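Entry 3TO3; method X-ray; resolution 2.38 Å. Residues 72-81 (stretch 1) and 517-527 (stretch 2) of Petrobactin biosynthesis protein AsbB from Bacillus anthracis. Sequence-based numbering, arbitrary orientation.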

# COMPACT_ATOMS: atom_id res chain seq x y z
N GLY B 72 19.49 -30.25 -10.42
CA GLY B 72 19.03 -30.52 -9.07
C GLY B 72 18.67 -31.96 -8.87
O GLY B 72 19.00 -32.81 -9.68
N ARG B 73 17.97 -32.24 -7.77
CA ARG B 73 17.66 -33.59 -7.38
C ARG B 73 16.21 -33.68 -6.93
O ARG B 73 15.64 -32.69 -6.44
CB ARG B 73 18.54 -33.98 -6.18
CG ARG B 73 20.04 -34.06 -6.44
CD ARG B 73 20.83 -34.17 -5.11
NE ARG B 73 20.90 -32.85 -4.45
CZ ARG B 73 21.17 -32.65 -3.16
NH1 ARG B 73 21.38 -33.67 -2.32
NH2 ARG B 73 21.22 -31.41 -2.72
N GLU B 74 15.64 -34.87 -7.04
CA GLU B 74 14.38 -35.20 -6.39
C GLU B 74 14.68 -36.11 -5.19
O GLU B 74 15.24 -37.20 -5.36
CB GLU B 74 13.46 -35.90 -7.37
CG GLU B 74 12.05 -36.09 -6.88
CD GLU B 74 11.10 -36.54 -7.99
OE1 GLU B 74 10.11 -35.82 -8.30
OE2 GLU B 74 11.36 -37.62 -8.57
N ARG B 75 14.31 -35.68 -3.99
CA ARG B 75 14.82 -36.31 -2.76
C ARG B 75 13.84 -37.28 -2.16
O ARG B 75 12.63 -37.07 -2.24
CB ARG B 75 15.03 -35.24 -1.73
CG ARG B 75 15.81 -34.12 -2.24
CD ARG B 75 17.21 -34.41 -1.82
NE ARG B 75 17.73 -33.18 -1.31
CZ ARG B 75 18.59 -33.07 -0.32
NH1 ARG B 75 19.05 -34.16 0.31
NH2 ARG B 75 18.97 -31.85 0.03
N ILE B 76 14.35 -38.34 -1.53
CA ILE B 76 13.46 -39.32 -0.92
C ILE B 76 12.63 -38.68 0.19
O ILE B 76 11.58 -39.23 0.57
CB ILE B 76 14.17 -40.59 -0.40
CG1 ILE B 76 14.76 -40.32 0.97
CG2 ILE B 76 15.24 -41.07 -1.35
CD1 ILE B 76 14.89 -41.55 1.77
N THR B 77 13.00 -37.47 0.65
CA THR B 77 12.23 -36.90 1.73
C THR B 77 11.09 -36.11 1.05
O THR B 77 11.19 -34.94 0.75
CB THR B 77 13.17 -35.92 2.53
OG1 THR B 77 14.12 -36.68 3.29
CG2 THR B 77 12.40 -34.96 3.49
N PHE B 78 9.93 -36.76 0.99
CA PHE B 78 8.69 -36.24 0.41
C PHE B 78 8.76 -35.81 -1.03
O PHE B 78 7.90 -35.08 -1.49
CB PHE B 78 8.12 -35.10 1.26
CG PHE B 78 7.83 -35.53 2.66
CD1 PHE B 78 6.70 -36.25 2.93
CD2 PHE B 78 8.74 -35.30 3.67
CE1 PHE B 78 6.43 -36.70 4.20
CE2 PHE B 78 8.47 -35.75 4.95
CZ PHE B 78 7.32 -36.45 5.20
N GLY B 79 9.75 -36.33 -1.75
CA GLY B 79 9.99 -35.91 -3.12
C GLY B 79 10.37 -34.45 -3.28
O GLY B 79 10.23 -33.91 -4.37
N ARG B 80 10.85 -33.80 -2.23
CA ARG B 80 11.22 -32.39 -2.37
C ARG B 80 12.31 -32.23 -3.45
O ARG B 80 13.14 -33.11 -3.68
CB ARG B 80 11.74 -31.84 -1.06
CG ARG B 80 10.77 -31.82 0.08
CD ARG B 80 9.96 -30.59 0.06
NE ARG B 80 10.76 -29.37 0.09
CZ ARG B 80 11.14 -28.75 1.21
NH1 ARG B 80 10.84 -29.24 2.41
NH2 ARG B 80 11.86 -27.63 1.11
N ILE B 81 12.27 -31.08 -4.11
CA ILE B 81 13.21 -30.74 -5.15
C ILE B 81 14.30 -29.89 -4.53
O ILE B 81 14.02 -28.90 -3.86
CB ILE B 81 12.51 -29.92 -6.26
CG1 ILE B 81 11.33 -30.70 -6.83
CG2 ILE B 81 13.49 -29.51 -7.38
CD1 ILE B 81 11.71 -31.99 -7.47
N VAL B 517 10.59 -30.84 10.25
CA VAL B 517 11.61 -31.79 10.72
C VAL B 517 12.41 -32.31 9.54
O VAL B 517 13.56 -32.68 9.68
CB VAL B 517 10.99 -32.96 11.54
CG1 VAL B 517 11.92 -34.11 11.64
CG2 VAL B 517 10.59 -32.51 12.94
N GLY B 518 11.80 -32.28 8.36
CA GLY B 518 12.43 -32.74 7.14
C GLY B 518 13.60 -31.86 6.72
O GLY B 518 14.54 -32.34 6.11
N GLU B 519 13.54 -30.57 7.05
CA GLU B 519 14.62 -29.64 6.71
C GLU B 519 15.91 -30.06 7.43
O GLU B 519 16.99 -29.94 6.87
CB GLU B 519 14.27 -28.22 7.11
CG GLU B 519 13.09 -27.63 6.33
CD GLU B 519 13.42 -27.29 4.86
OE1 GLU B 519 12.44 -27.13 4.09
OE2 GLU B 519 14.62 -27.16 4.49
N LEU B 520 15.78 -30.54 8.66
CA LEU B 520 16.95 -31.08 9.38
C LEU B 520 17.59 -32.28 8.63
O LEU B 520 18.80 -32.35 8.51
CB LEU B 520 16.58 -31.47 10.82
CG LEU B 520 17.68 -31.97 11.75
CD1 LEU B 520 18.79 -30.88 11.97
CD2 LEU B 520 17.07 -32.42 13.07
N ALA B 521 16.77 -33.21 8.15
CA ALA B 521 17.26 -34.34 7.37
C ALA B 521 18.08 -33.87 6.16
O ALA B 521 19.10 -34.45 5.83
CB ALA B 521 16.10 -35.23 6.93
N PHE B 522 17.63 -32.80 5.52
CA PHE B 522 18.42 -32.21 4.44
C PHE B 522 19.81 -31.71 4.88
O PHE B 522 20.80 -31.88 4.17
CB PHE B 522 17.66 -31.04 3.80
CG PHE B 522 16.46 -31.46 3.02
CD1 PHE B 522 16.45 -32.64 2.31
CD2 PHE B 522 15.32 -30.67 3.00
CE1 PHE B 522 15.34 -33.01 1.60
CE2 PHE B 522 14.21 -31.04 2.31
CZ PHE B 522 14.22 -32.21 1.60
N VAL B 523 19.86 -31.06 6.04
CA VAL B 523 21.09 -30.51 6.56
C VAL B 523 22.04 -31.65 6.93
O VAL B 523 23.21 -31.63 6.59
CB VAL B 523 20.84 -29.60 7.77
CG1 VAL B 523 22.13 -29.33 8.49
CG2 VAL B 523 20.23 -28.29 7.31
N LEU B 524 21.51 -32.68 7.57
CA LEU B 524 22.34 -33.79 7.96
C LEU B 524 22.93 -34.49 6.74
O LEU B 524 24.13 -34.77 6.71
CB LEU B 524 21.57 -34.76 8.88
CG LEU B 524 21.15 -34.17 10.23
CD1 LEU B 524 20.49 -35.25 11.07
CD2 LEU B 524 22.33 -33.51 11.02
N ALA B 525 22.10 -34.76 5.72
CA ALA B 525 22.59 -35.36 4.47
C ALA B 525 23.66 -34.52 3.76
O ALA B 525 24.71 -35.03 3.34
CB ALA B 525 21.45 -35.65 3.49
N ASP B 526 23.40 -33.23 3.58
CA ASP B 526 24.32 -32.47 2.75
C ASP B 526 25.59 -32.02 3.47
O ASP B 526 26.62 -31.88 2.86
CB ASP B 526 23.59 -31.34 2.03
CG ASP B 526 22.44 -31.87 1.14
OD1 ASP B 526 22.68 -32.76 0.28
OD2 ASP B 526 21.30 -31.42 1.33
N LYS B 527 25.49 -31.74 4.76
CA LYS B 527 26.64 -31.40 5.57
C LYS B 527 27.46 -32.55 6.18
O LYS B 527 28.67 -32.43 6.37
CB LYS B 527 26.24 -30.40 6.66
CG LYS B 527 25.58 -29.14 6.08
CD LYS B 527 26.53 -28.45 5.12
CE LYS B 527 26.16 -26.98 5.03
NZ LYS B 527 27.00 -26.19 4.07

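Three arginines from one short, turning segment reach across to a single helix, and two of them share one carboxylate. Asp-526 is gripped by both oxygens: Arg-73 NH1 donates a hydrogen bond to Asp-526 OD1 at 3.0 Å, and Arg-75 NH2 donates one to Asp-526 OD2 at 2.7 Å, each forming part of a salt bridge. Both guanidinium groups meet the acid at the edge, near their own planes, where the N-H bonds point. Because each arginine takes a different oxygen, the two positive groups can converge on one short side chain without competing for the same acceptor.

The third arginine repeats the chemistry about two helical turns earlier. Arg-80 NH1 and Arg-80 NH2 both donate to Glu-519 OE1, each at 3.1 Å, so here two nitrogens of one guanidinium close on one oxygen. Glu-519 needs its length for this: its CA-to-CB bond points away from the loop, and the longer chain, with chi1 and chi2 both m, brings the carboxylate back. Asp-526 starts from a CB directed toward its partners, and a shorter acid is enough. Arg-80 is likewise folded, with its first three chi angles all m.

Between the two ionic sites lies Phe-522, which has the largest covered area of any residue in the contact. Its CA-to-CB bond points sideways, but the ring swings nearer and fills the space among three residues of the loop. Arg-75 CZ lies 3.4 Å from Phe-522 CD1, Thr-77 CB is 3.7 Å from Phe-522 CE1, and Arg-80 CB is 3.7 Å from Phe-522 CZ. The ring meets these atoms obliquely, yet from the arginines' side it lies over one face of both the Arg-75 and the Arg-80 guanidinium. Each of these two groups therefore does double duty, its flat face packed by carbon and its edge committed to an acid. Arg-75 reaches this position with chi2 and chi3 lying between the standard wells, and its remaining nitrogens find partners elsewhere in the structure.

Small residues line the helix where the loop comes close. Gly-518 and Thr-77 have the closest CA atoms across the contact, 6.8 Å apart, and Thr-77 CG2 lies 4.3 Å from Gly-518 CA. A CB on Gly-518 would point toward the loop and sit only 3.5 Å from Thr-77 CG2, a tight fit. Ala-521 and Ala-525 also direct their methyl groups toward the loop, leaving room for Thr-77 and for the Arg-75 guanidinium, respectively.

The strand ends at Glu-74 and the chain then turns: a type I' turn runs from Thr-77 to Arg-80, closed by Arg-80 N to Thr-77 O at 3.2 Å, and Arg-75 N bonds to Arg-80 O at 2.8 Å. Gly-79 suits the positive phi within that turn. The two stretches together bury 416 Å², a modest area organized around one aromatic ring and two acids.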